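Long-range contacts in penicillin-binding protein PbpB (Mycobacterium tuberculosis, PDB 6KGH), which synthesises cross-linked peptidoglycan from lipid intermediates, joining the peptide chains through a penicillin-sensitive transpeptidase domain: residues A[267-272]-A[473-478]; A[477-482]-A[493-498]; A[511-516]-A[528-533]. All coordinates share one frame; numbering follows the deposited sequence.

Contact 1. Residues A[267-272]-A[473-478]; sequences PGSVNK and AGKTGT
Ser269 and Thr478 exchange two hydrogen bonds that run in opposite directions. The backbone N of Ser269 donates to Thr478 O over 3.1 Å, coming from above the carbonyl plane, 38° out of it. In return Thr478 N donates to Ser269 OG at 2.9 Å, with an N-H...O angle of 157°. A chi1 of 53° tucks OG between the residue's own N and carbonyl carbon, and this brings the hydroxyl to 3.4 Å from Gly477 CA. A weaker polar contact joins the pair: Gly268 CA points a C-H at the same Thr478 O, 3.2 Å away, so this carbonyl receives two neighbouring donors. Having no side chain, Gly268 lets the backbones lie close at Thr478 O, whereas the bare CA of Gly477 makes room for Val270 CG1.

Ser269 and Lys272 begin and end the SxxK motif of the penicillin-binding transpeptidases, and residues 475-477 are the KTG motif on strand 473-483. By similarity, Ser269 carries the acyl-ester intermediate. In relatives the equivalents of Ser269 N and Thr478 N form the oxyanion hole; here each is engaged with the other residue.

The two lysine side chains add polar and van der Waals contacts. Lys475 bends twice along its chain and curls its tip back on its own strand, where NZ bonds Thr476 O at 2.8 Å; Ser324 OG of the SxN motif is a second partner. On the way CE passes 3.5 Å from Ser269 O. Lys272 stays extended and crosses Lys475 at a slant, CD lying 4.1 Å from Lys475 CE, while its amine bonds Ser324 and Asn326.

Further van der Waals packing comes from Val270, whose CG1 rests 3.6 Å from Lys475 O and also leans on Gly477 CA. Met393 of helix 390-401 touches the same valine.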
ATOM      1  N   PRO A 267      -0.401  11.406  -2.745  1.00 27.99           N
ATOM      2  CA  PRO A 267      -0.207  10.320  -3.718  1.00 27.30           C
ATOM      3  C   PRO A 267       0.335  10.791  -5.058  1.00 27.31           C
ATOM      4  O   PRO A 267       1.026  10.020  -5.736  1.00 30.48           O
ATOM      5  CB  PRO A 267      -1.617   9.726  -3.859  1.00 28.17           C
ATOM      6  CG  PRO A 267      -2.550  10.923  -3.635  1.00 28.48           C
ATOM      7  CD  PRO A 267      -1.825  11.725  -2.532  1.00 29.78           C
ATOM      8  N   GLY A 268       0.038  12.018  -5.475  1.00 28.12           N
ATOM      9  CA  GLY A 268       0.424  12.398  -6.821  1.00 26.28           C
ATOM     10  C   GLY A 268      -0.284  11.504  -7.825  1.00 27.80           C
ATOM     11  O   GLY A 268      -1.431  11.095  -7.617  1.00 27.35           O
ATOM     12  N   SER A 269       0.428  11.136  -8.894  1.00 26.93           N
ATOM     13  CA  SER A 269      -0.229  10.446 -10.002  1.00 26.43           C
ATOM     14  C   SER A 269      -0.644   9.006  -9.679  1.00 27.54           C
ATOM     15  O   SER A 269      -1.392   8.430 -10.480  1.00 28.67           O
ATOM     16  CB  SER A 269       0.673  10.489 -11.246  1.00 22.74           C
ATOM     17  OG  SER A 269       1.967  10.010 -10.953  1.00 27.89           O
ATOM     18  N   VAL A 270      -0.236   8.398  -8.549  1.00 28.67           N
ATOM     19  CA  VAL A 270      -0.875   7.113  -8.226  1.00 23.32           C
ATOM     20  C   VAL A 270      -2.343   7.274  -7.899  1.00 24.49           C
ATOM     21  O   VAL A 270      -3.074   6.274  -7.878  1.00 28.71           O
ATOM     22  CB  VAL A 270      -0.383   6.267  -7.029  1.00 31.04           C
ATOM     23  CG1 VAL A 270       0.630   5.214  -7.420  1.00 38.48           C
ATOM     24  CG2 VAL A 270      -0.113   7.072  -5.743  1.00 23.34           C
ATOM     25  N   ASN A 271      -2.785   8.480  -7.572  1.00 25.49           N
ATOM     26  CA  ASN A 271      -4.191   8.688  -7.271  1.00 27.37           C
ATOM     27  C   ASN A 271      -5.080   8.620  -8.509  1.00 27.49           C
ATOM     28  O   ASN A 271      -6.303   8.654  -8.363  1.00 27.36           O
ATOM     29  CB  ASN A 271      -4.383  10.046  -6.585  1.00 23.18           C
ATOM     30  CG  ASN A 271      -5.660  10.108  -5.782  1.00 28.34           C
ATOM     31  OD1 ASN A 271      -5.953   9.199  -5.009  1.00 29.42           O
ATOM     32  ND2 ASN A 271      -6.451  11.171  -5.979  1.00 29.25           N
ATOM     33  N   LYS A 272      -4.510   8.538  -9.714  1.00 25.26           N
ATOM     34  CA  LYS A 272      -5.324   8.624 -10.926  1.00 24.79           C
ATOM     35  C   LYS A 272      -6.221   7.411 -11.136  1.00 25.38           C
ATOM     36  O   LYS A 272      -7.116   7.468 -11.983  1.00 26.88           O
ATOM     37  CB  LYS A 272      -4.423   8.840 -12.136  1.00 21.61           C
ATOM     38  CG  LYS A 272      -3.718  10.225 -12.103  1.00 21.83           C
ATOM     39  CD  LYS A 272      -2.767  10.395 -13.313  1.00 27.01           C
ATOM     40  CE  LYS A 272      -2.042  11.742 -13.301  1.00 26.26           C
ATOM     41  NZ  LYS A 272      -1.016  11.847 -14.383  1.00 28.34           N
ATOM     42  N   ALA A 473      -0.484  -5.402 -14.142  1.00 27.38           N
ATOM     43  CA  ALA A 473      -1.161  -4.121 -14.310  1.00 30.08           C
ATOM     44  C   ALA A 473      -0.861  -3.259 -13.097  1.00 30.58           C
ATOM     45  O   ALA A 473      -0.831  -3.763 -11.976  1.00 30.94           O
ATOM     46  CB  ALA A 473      -2.677  -4.280 -14.460  1.00 25.33           C
ATOM     47  N   GLY A 474      -0.637  -1.973 -13.323  1.00 31.26           N
ATOM     48  CA  GLY A 474      -0.397  -1.090 -12.201  1.00 28.08           C
ATOM     49  C   GLY A 474      -0.321   0.354 -12.641  1.00 29.79           C
ATOM     50  O   GLY A 474      -0.717   0.703 -13.755  1.00 31.35           O
ATOM     51  N   LYS A 475       0.207   1.194 -11.745  1.00 24.67           N
ATOM     52  CA  LYS A 475       0.267   2.633 -11.965  1.00 24.75           C
ATOM     53  C   LYS A 475       1.466   3.193 -11.206  1.00 26.87           C
ATOM     54  O   LYS A 475       1.591   2.961  -9.998  1.00 25.13           O
ATOM     55  CB  LYS A 475      -1.039   3.303 -11.504  1.00 25.19           C
ATOM     56  CG  LYS A 475      -1.086   4.834 -11.682  1.00 24.59           C
ATOM     57  CD  LYS A 475      -1.147   5.201 -13.184  1.00 26.63           C
ATOM     58  CE  LYS A 475      -1.005   6.690 -13.439  1.00 26.39           C
ATOM     59  NZ  LYS A 475       0.424   7.143 -13.313  1.00 25.33           N
ATOM     60  N   THR A 476       2.360   3.890 -11.917  1.00 26.77           N
ATOM     61  CA  THR A 476       3.421   4.679 -11.299  1.00 26.33           C
ATOM     62  C   THR A 476       2.855   5.920 -10.616  1.00 30.63           C
ATOM     63  O   THR A 476       1.811   6.452 -11.009  1.00 26.70           O
ATOM     64  CB  THR A 476       4.441   5.151 -12.336  1.00 27.47           C
ATOM     65  OG1 THR A 476       3.737   5.742 -13.447  1.00 29.17           O
ATOM     66  CG2 THR A 476       5.320   3.976 -12.815  1.00 26.81           C
ATOM     67  N   GLY A 477       3.590   6.403  -9.602  1.00 28.47           N
ATOM     68  CA  GLY A 477       3.224   7.628  -8.925  1.00 25.82           C
ATOM     69  C   GLY A 477       4.398   8.571  -8.738  1.00 31.85           C
ATOM     70  O   GLY A 477       5.493   8.139  -8.367  1.00 26.29           O
ATOM     71  N   THR A 478       4.186   9.856  -9.025  1.00 29.92           N
ATOM     72  CA  THR A 478       5.108  10.918  -8.653  1.00 28.84           C
ATOM     73  C   THR A 478       4.326  12.023  -7.956  1.00 30.52           C
ATOM     74  O   THR A 478       3.249  12.403  -8.413  1.00 25.99           O
ATOM     75  CB  THR A 478       5.846  11.485  -9.891  1.00 33.98           C
ATOM     76  OG1 THR A 478       6.781  10.512 -10.377  1.00 36.80           O
ATOM     77  CG2 THR A 478       6.594  12.708  -9.527  1.00 39.06           C
TER

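Contact 2. Residues A[477-482]-A[493-498]; sequences GTAQQI and VYWITF
Gln481 lies across the indole of Trp495 in this antiparallel strand pair. Its CG is set anti to the carbonyl carbon (chi1 -58°), and from there the chain runs extended. CB sits 3.7 Å from Val493 O, the carbonyl that also accepts the backbone N of Gln481 at 2.9 Å. CG is centred over one face of the six-membered ring of Trp495, 3.5 Å from the centroid and only 9° off the normal, a CH-pi contact. CD then passes 3.6 Å from Val493 CG1, which OE1 touches as well. At the tip NE2 lies above the five-membered ring, 3.6 Å from Trp495 CD1, with the amide stacked on the indole and the two planes 18° apart. The same nitrogen makes a weak bond to Tyr494 O at 3.2 Å and a stronger one to Asp516 OD1, so the amide is held in its rotation by two acceptors while the indole supports it from one side.

Gly477 with Thr497 and Ala479 with Trp495 are the hydrogen-bonded pairs; the bond from Ala479 N is the weak one. On the sheet face opposite Ala479 and Trp495, Thr478 CG2 comes to 3.3 Å from Tyr494 CD1. Gln480 lies alongside the same tyrosine, pointing the same way, with CG 3.6 Å from Tyr494 CE1; its NE2 bonds Phe490 O.

Strand 473-483, which carries the KTG motif, is thus held between strands 488-490 and 493-502 in the antiparallel transpeptidase sheet. Trp495 also meets the Phe265 ring and Met514, while Ile496 and Thr497 lean on strand 509-516.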
ATOM      1  N   GLY A 477       3.590   6.403  -9.602  1.00 28.47           N
ATOM      2  CA  GLY A 477       3.224   7.628  -8.925  1.00 25.82           C
ATOM      3  C   GLY A 477       4.398   8.571  -8.738  1.00 31.85           C
ATOM      4  O   GLY A 477       5.493   8.139  -8.367  1.00 26.29           O
ATOM      5  N   THR A 478       4.186   9.856  -9.025  1.00 29.92           N
ATOM      6  CA  THR A 478       5.108  10.918  -8.653  1.00 28.84           C
ATOM      7  C   THR A 478       4.326  12.023  -7.956  1.00 30.52           C
ATOM      8  O   THR A 478       3.249  12.403  -8.413  1.00 25.99           O
ATOM      9  CB  THR A 478       5.846  11.485  -9.891  1.00 33.98           C
ATOM     10  OG1 THR A 478       6.781  10.512 -10.377  1.00 36.80           O
ATOM     11  CG2 THR A 478       6.594  12.708  -9.527  1.00 39.06           C
ATOM     12  N   ALA A 479       4.870  12.542  -6.852  1.00 26.11           N
ATOM     13  CA  ALA A 479       4.183  13.571  -6.085  1.00 29.01           C
ATOM     14  C   ALA A 479       5.228  14.463  -5.439  1.00 31.78           C
ATOM     15  O   ALA A 479       6.139  13.966  -4.768  1.00 31.17           O
ATOM     16  CB  ALA A 479       3.289  12.957  -5.001  1.00 26.93           C
ATOM     17  N   GLN A 480       5.089  15.768  -5.629  1.00 29.52           N
ATOM     18  CA  GLN A 480       5.993  16.705  -4.981  1.00 32.32           C
ATOM     19  C   GLN A 480       5.736  16.762  -3.480  1.00 33.21           C
ATOM     20  O   GLN A 480       4.587  16.780  -3.036  1.00 30.82           O
ATOM     21  CB  GLN A 480       5.830  18.088  -5.585  1.00 36.30           C
ATOM     22  CG  GLN A 480       6.365  18.207  -7.003  1.00 39.04           C
ATOM     23  CD  GLN A 480       5.870  19.476  -7.661  1.00 48.16           C
ATOM     24  OE1 GLN A 480       4.842  19.479  -8.338  1.00 53.07           O
ATOM     25  NE2 GLN A 480       6.579  20.570  -7.434  1.00 42.06           N
ATOM     26  N   GLN A 481       6.817  16.796  -2.701  1.00 33.54           N
ATOM     27  CA  GLN A 481       6.751  17.005  -1.259  1.00 30.93           C
ATOM     28  C   GLN A 481       6.709  18.500  -0.934  1.00 36.70           C
ATOM     29  O   GLN A 481       7.044  19.354  -1.761  1.00 36.12           O
ATOM     30  CB  GLN A 481       7.949  16.340  -0.567  1.00 32.75           C
ATOM     31  CG  GLN A 481       8.072  14.826  -0.818  1.00 33.17           C
ATOM     32  CD  GLN A 481       9.067  14.149   0.119  1.00 34.28           C
ATOM     33  OE1 GLN A 481       9.477  14.727   1.114  1.00 34.48           O
ATOM     34  NE2 GLN A 481       9.473  12.925  -0.216  1.00 34.58           N
ATOM     35  N   ILE A 482       6.293  18.815   0.289  1.00 37.21           N
ATOM     36  CA  ILE A 482       6.080  20.191   0.713  1.00 38.78           C
ATOM     37  C   ILE A 482       7.325  20.672   1.434  1.00 40.50           C
ATOM     38  O   ILE A 482       7.845  19.981   2.319  1.00 43.06           O
ATOM     39  CB  ILE A 482       4.846  20.339   1.617  1.00 40.88           C
ATOM     40  CG1 ILE A 482       3.535  20.118   0.851  1.00 41.65           C
ATOM     41  CG2 ILE A 482       4.856  21.724   2.271  1.00 44.56           C
ATOM     42  CD1 ILE A 482       3.318  18.719   0.300  1.00 45.68           C
ATOM     43  N   VAL A 493      11.815  17.322  -4.901  1.00 36.38           N
ATOM     44  CA  VAL A 493      11.717  16.324  -3.842  1.00 35.59           C
ATOM     45  C   VAL A 493      10.372  15.620  -3.993  1.00 33.68           C
ATOM     46  O   VAL A 493       9.324  16.278  -3.967  1.00 32.37           O
ATOM     47  CB  VAL A 493      11.852  16.951  -2.450  1.00 33.38           C
ATOM     48  CG1 VAL A 493      11.868  15.851  -1.381  1.00 35.74           C
ATOM     49  CG2 VAL A 493      13.111  17.837  -2.387  1.00 36.43           C
ATOM     50  N   TYR A 494      10.401  14.287  -4.118  1.00 34.28           N
ATOM     51  CA  TYR A 494       9.225  13.507  -4.504  1.00 29.22           C
ATOM     52  C   TYR A 494       8.975  12.306  -3.601  1.00 31.41           C
ATOM     53  O   TYR A 494       9.904  11.652  -3.120  1.00 30.95           O
ATOM     54  CB  TYR A 494       9.355  12.975  -5.946  1.00 33.14           C
ATOM     55  CG  TYR A 494       9.505  14.048  -6.996  1.00 36.35           C
ATOM     56  CD1 TYR A 494       8.394  14.686  -7.525  1.00 39.54           C
ATOM     57  CD2 TYR A 494      10.760  14.429  -7.457  1.00 40.91           C
ATOM     58  CE1 TYR A 494       8.525  15.676  -8.500  1.00 41.65           C
ATOM     59  CE2 TYR A 494      10.902  15.416  -8.427  1.00 41.76           C
ATOM     60  CZ  TYR A 494       9.776  16.036  -8.940  1.00 43.57           C
ATOM     61  OH  TYR A 494       9.895  17.016  -9.898  1.00 52.64           O
ATOM     62  N   TRP A 495       7.695  11.992  -3.410  1.00 27.18           N
ATOM     63  CA  TRP A 495       7.290  10.638  -3.065  1.00 29.13           C
ATOM     64  C   TRP A 495       7.093   9.873  -4.370  1.00 30.74           C
ATOM     65  O   TRP A 495       6.281  10.281  -5.206  1.00 28.68           O
ATOM     66  CB  TRP A 495       5.991  10.614  -2.257  1.00 30.49           C
ATOM     67  CG  TRP A 495       6.072  11.189  -0.874  1.00 30.29           C
ATOM     68  CD1 TRP A 495       6.716  10.655   0.214  1.00 29.69           C
ATOM     69  CD2 TRP A 495       5.446  12.391  -0.422  1.00 25.41           C
ATOM     70  NE1 TRP A 495       6.543  11.468   1.309  1.00 28.37           N
ATOM     71  CE2 TRP A 495       5.759  12.537   0.948  1.00 31.27           C
ATOM     72  CE3 TRP A 495       4.662  13.364  -1.044  1.00 27.48           C
ATOM     73  CZ2 TRP A 495       5.315  13.624   1.703  1.00 30.75           C
ATOM     74  CZ3 TRP A 495       4.212  14.433  -0.301  1.00 33.67           C
ATOM     75  CH2 TRP A 495       4.539  14.560   1.069  1.00 31.19           C
ATOM     76  N   ILE A 496       7.828   8.777  -4.545  1.00 27.74           N
ATOM     77  CA  ILE A 496       7.696   7.900  -5.702  1.00 25.07           C
ATOM     78  C   ILE A 496       6.944   6.652  -5.253  1.00 30.53           C
ATOM     79  O   ILE A 496       7.263   6.081  -4.204  1.00 27.67           O
ATOM     80  CB  ILE A 496       9.069   7.532  -6.287  1.00 26.09           C
ATOM     81  CG1 ILE A 496       9.848   8.813  -6.648  1.00 27.09           C
ATOM     82  CG2 ILE A 496       8.905   6.614  -7.498  1.00 28.67           C
ATOM     83  CD1 ILE A 496       9.208   9.651  -7.737  1.00 32.28           C
ATOM     84  N   THR A 497       5.945   6.236  -6.035  1.00 27.62           N
ATOM     85  CA  THR A 497       5.106   5.103  -5.672  1.00 25.63           C
ATOM     86  C   THR A 497       4.905   4.183  -6.862  1.00 27.15           C
ATOM     87  O   THR A 497       5.079   4.572  -8.026  1.00 28.70           O
ATOM     88  CB  THR A 497       3.717   5.530  -5.162  1.00 30.04           C
ATOM     89  OG1 THR A 497       3.121   6.424  -6.103  1.00 26.04           O
ATOM     90  CG2 THR A 497       3.809   6.200  -3.790  1.00 25.13           C
ATOM     91  N   PHE A 498       4.533   2.947  -6.541  1.00 27.50           N
ATOM     92  CA  PHE A 498       3.986   2.023  -7.521  1.00 25.97           C
ATOM     93  C   PHE A 498       2.926   1.179  -6.834  1.00 26.30           C
ATOM     94  O   PHE A 498       3.132   0.716  -5.711  1.00 28.24           O
ATOM     95  CB  PHE A 498       5.042   1.100  -8.156  1.00 26.46           C
ATOM     96  CG  PHE A 498       4.557   0.456  -9.441  1.00 25.72           C
ATOM     97  CD1 PHE A 498       3.791  -0.697  -9.412  1.00 25.92           C
ATOM     98  CD2 PHE A 498       4.821   1.042 -10.667  1.00 28.97           C
ATOM     99  CE1 PHE A 498       3.320  -1.279 -10.603  1.00 26.15           C
ATOM    100  CE2 PHE A 498       4.354   0.474 -11.845  1.00 27.41           C
ATOM    101  CZ  PHE A 498       3.595  -0.693 -11.803  1.00 26.77           C
TER

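Contact 3. Residues A[511-516]-A[528-533]; sequences IGIMLD and HSAAPL. With CO (cobalt (II) ion), chain C.
His528 touches Leu515 by its backbone, O lying 4.3 Å from Leu515 CD2, while its imidazole swings away from the strand. The edge of the ring is occupied by polar partners. NE2 binds a cobalt ion at 2.3 Å, CE1 and CD2 being nearly equidistant from the metal. A water is bound to the ion at 2.5 Å. Together the metal bond and the hydrogen bond between ND1 and Pro518 O fix the rotation of the ring. The Ser529 carbonyl also faces Leu515 CD2.

The rest of the interface is apolar. Ala530 CB wedges between two strand side chains, 3.8 Å from Leu515 CD2 and 3.8 Å from Ile513 CG2. Ile513 CG2 is also met by Leu533 CD2 at 3.8 Å, and Ile513 CD1 lies 3.8 Å from Leu533 CG, the two chains crossing at a slant. The trans chi1 of Leu533 (179°) sends its branch across to the isoleucine. The turn that presents Ala530 is held by Ser529, whose OG accepts Ala531 N at 2.9 Å with an angle of 155°, a capping bond where the chain enters the helix.

Ile513 and Leu515 project from the same face of strand 509-516, which runs between strands 493-502 and 221-227 in the sheet. Helix 531-544 packs on that face, as the C-terminal helix does in the serine beta-lactamase-like fold of penicillin-binding transpeptidases: its further turns meet Ile511 through Phe534, Ile537, Ala538 and Leu541, while Ala530 also touches Phe498 on the neighbouring strand.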
ATOM      1  N   ILE A 511       0.119  -5.087  -4.708  1.00 25.86           N
ATOM      2  CA  ILE A 511       1.407  -4.663  -4.184  1.00 27.31           C
ATOM      3  C   ILE A 511       1.483  -3.150  -4.264  1.00 27.65           C
ATOM      4  O   ILE A 511       1.292  -2.575  -5.342  1.00 29.29           O
ATOM      5  CB  ILE A 511       2.579  -5.298  -4.946  1.00 22.86           C
ATOM      6  CG1 ILE A 511       2.508  -6.818  -4.851  1.00 27.00           C
ATOM      7  CG2 ILE A 511       3.932  -4.749  -4.398  1.00 26.56           C
ATOM      8  CD1 ILE A 511       3.309  -7.549  -5.933  1.00 31.77           C
ATOM      9  N   GLY A 512       1.788  -2.519  -3.141  1.00 25.83           N
ATOM     10  CA  GLY A 512       1.991  -1.076  -3.088  1.00 24.55           C
ATOM     11  C   GLY A 512       3.344  -0.732  -2.497  1.00 26.33           C
ATOM     12  O   GLY A 512       3.745  -1.295  -1.477  1.00 24.35           O
ATOM     13  N   ILE A 513       4.016   0.227  -3.123  1.00 25.66           N
ATOM     14  CA  ILE A 513       5.394   0.605  -2.817  1.00 26.73           C
ATOM     15  C   ILE A 513       5.466   2.120  -2.725  1.00 25.72           C
ATOM     16  O   ILE A 513       4.892   2.822  -3.559  1.00 27.51           O
ATOM     17  CB  ILE A 513       6.366   0.111  -3.916  1.00 26.72           C
ATOM     18  CG1 ILE A 513       6.386  -1.423  -3.964  1.00 30.00           C
ATOM     19  CG2 ILE A 513       7.765   0.680  -3.701  1.00 31.36           C
ATOM     20  CD1 ILE A 513       6.833  -1.984  -5.300  1.00 28.68           C
ATOM     21  N   MET A 514       6.211   2.632  -1.751  1.00 25.32           N
ATOM     22  CA  MET A 514       6.554   4.048  -1.743  1.00 25.99           C
ATOM     23  C   MET A 514       8.046   4.214  -1.483  1.00 29.15           C
ATOM     24  O   MET A 514       8.603   3.543  -0.606  1.00 27.62           O
ATOM     25  CB  MET A 514       5.737   4.822  -0.697  1.00 25.05           C
ATOM     26  CG  MET A 514       5.986   6.339  -0.757  1.00 29.04           C
ATOM     27  SD  MET A 514       7.401   6.905   0.243  1.00 31.49           S
ATOM     28  CE  MET A 514       6.689   6.991   1.888  1.00 26.85           C
ATOM     29  N   LEU A 515       8.678   5.101  -2.260  1.00 28.04           N
ATOM     30  CA  LEU A 515      10.069   5.526  -2.089  1.00 27.88           C
ATOM     31  C   LEU A 515      10.083   7.003  -1.734  1.00 29.09           C
ATOM     32  O   LEU A 515       9.499   7.814  -2.450  1.00 27.80           O
ATOM     33  CB  LEU A 515      10.879   5.335  -3.374  1.00 31.87           C
ATOM     34  CG  LEU A 515      11.466   3.992  -3.828  1.00 40.46           C
ATOM     35  CD1 LEU A 515      10.554   2.869  -3.501  1.00 32.90           C
ATOM     36  CD2 LEU A 515      11.756   4.006  -5.348  1.00 38.06           C
ATOM     37  N   ASP A 516      10.764   7.357  -0.650  1.00 28.89           N
ATOM     38  CA  ASP A 516      10.825   8.746  -0.213  1.00 29.49           C
ATOM     39  C   ASP A 516      12.032   9.412  -0.870  1.00 31.91           C
ATOM     40  O   ASP A 516      13.163   9.281  -0.399  1.00 32.66           O
ATOM     41  CB  ASP A 516      10.901   8.813   1.307  1.00 33.36           C
ATOM     42  CG  ASP A 516      10.990  10.240   1.836  1.00 34.49           C
ATOM     43  OD1 ASP A 516      11.156  11.208   1.047  1.00 31.12           O
ATOM     44  OD2 ASP A 516      10.883  10.379   3.065  1.00 41.16           O
ATOM     45  N   HIS A 528      14.177   7.364 -11.174  1.00 38.40           N
ATOM     46  CA  HIS A 528      13.559   7.528  -9.862  1.00 42.27           C
ATOM     47  C   HIS A 528      12.443   6.518  -9.594  1.00 41.90           C
ATOM     48  O   HIS A 528      11.681   6.696  -8.644  1.00 44.71           O
ATOM     49  CB  HIS A 528      13.011   8.950  -9.718  1.00 38.38           C
ATOM     50  CG  HIS A 528      14.053  10.006  -9.893  1.00 51.08           C
ATOM     51  ND1 HIS A 528      15.040  10.235  -8.959  1.00 50.40           N
ATOM     52  CD2 HIS A 528      14.295  10.862 -10.914  1.00 56.96           C
ATOM     53  CE1 HIS A 528      15.826  11.210  -9.382  1.00 53.61           C
ATOM     54  NE2 HIS A 528      15.395  11.608 -10.566  1.00 62.17           N
ATOM     55  N   SER A 529      12.365   5.444 -10.369  1.00 33.61           N
ATOM     56  CA  SER A 529      11.171   4.624 -10.443  1.00 34.74           C
ATOM     57  C   SER A 529      11.149   3.545  -9.370  1.00 33.69           C
ATOM     58  O   SER A 529      12.185   2.990  -8.994  1.00 33.56           O
ATOM     59  CB  SER A 529      11.071   3.995 -11.837  1.00 26.96           C
ATOM     60  OG  SER A 529       9.931   3.174 -11.926  1.00 34.45           O
ATOM     61  N   ALA A 530       9.952   3.266  -8.867  1.00 31.57           N
ATOM     62  CA  ALA A 530       9.718   2.130  -8.000  1.00 28.71           C
ATOM     63  C   ALA A 530       9.285   0.898  -8.784  1.00 32.52           C
ATOM     64  O   ALA A 530       9.143  -0.179  -8.194  1.00 30.23           O
ATOM     65  CB  ALA A 530       8.658   2.491  -6.955  1.00 26.82           C
ATOM     66  N   ALA A 531       9.083   1.039 -10.096  1.00 30.67           N
ATOM     67  CA  ALA A 531       8.632  -0.085 -10.917  1.00 29.79           C
ATOM     68  C   ALA A 531       9.529  -1.326 -10.836  1.00 28.83           C
ATOM     69  O   ALA A 531       8.978  -2.440 -10.857  1.00 31.79           O
ATOM     70  CB  ALA A 531       8.472   0.375 -12.377  1.00 27.79           C
ATOM     71  N   PRO A 532      10.864  -1.234 -10.746  1.00 31.77           N
ATOM     72  CA  PRO A 532      11.647  -2.480 -10.648  1.00 32.41           C
ATOM     73  C   PRO A 532      11.431  -3.230  -9.346  1.00 34.09           C
ATOM     74  O   PRO A 532      11.583  -4.459  -9.331  1.00 32.05           O
ATOM     75  CB  PRO A 532      13.104  -2.008 -10.786  1.00 32.67           C
ATOM     76  CG  PRO A 532      13.020  -0.677 -11.465  1.00 36.82           C
ATOM     77  CD  PRO A 532      11.744  -0.064 -10.951  1.00 31.44           C
ATOM     78  N   LEU A 533      11.082  -2.546  -8.251  1.00 30.43           N
ATOM     79  CA  LEU A 533      10.764  -3.287  -7.033  1.00 32.13           C
ATOM     80  C   LEU A 533       9.458  -4.063  -7.191  1.00 31.89           C
ATOM     81  O   LEU A 533       9.334  -5.195  -6.700  1.00 33.27           O
ATOM     82  CB  LEU A 533      10.701  -2.341  -5.827  1.00 33.19           C
ATOM     83  CG  LEU A 533      10.358  -2.995  -4.485  1.00 34.53           C
ATOM     84  CD1 LEU A 533      11.309  -4.158  -4.178  1.00 32.35           C
ATOM     85  CD2 LEU A 533      10.412  -1.959  -3.364  1.00 32.77           C
TER
HETATM   86 CO    CO C 702      16.838  12.802 -11.902  1.00 93.33          CO
HETATM   87  O   HOH W   1      14.732  14.191 -12.185  1.00 71.32           O

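Overall arrangement
From the N terminus, contact 1 closes the largest loop, bringing 267-272, which leads into helix 272-281, onto strand 473-483 across 200 intervening residues, 64 of them helical. Contact 2 starts where contact 1 ends, the two sharing Gly477 and Thr478, and returns the chain through a ten-residue excursion to the adjacent strand. Contact 3 follows in series with an eleven-residue loop that leads strand 509-516 into the C-terminal helix 531-544. None nests within another. Contacts 2 and 3 join through neighbouring strands, as between Ile496 and Leu515, and through Gln481 and Asp516. Together they tie the active-site serine segment, the central antiparallel sheet and its covering helix into one transpeptidase domain.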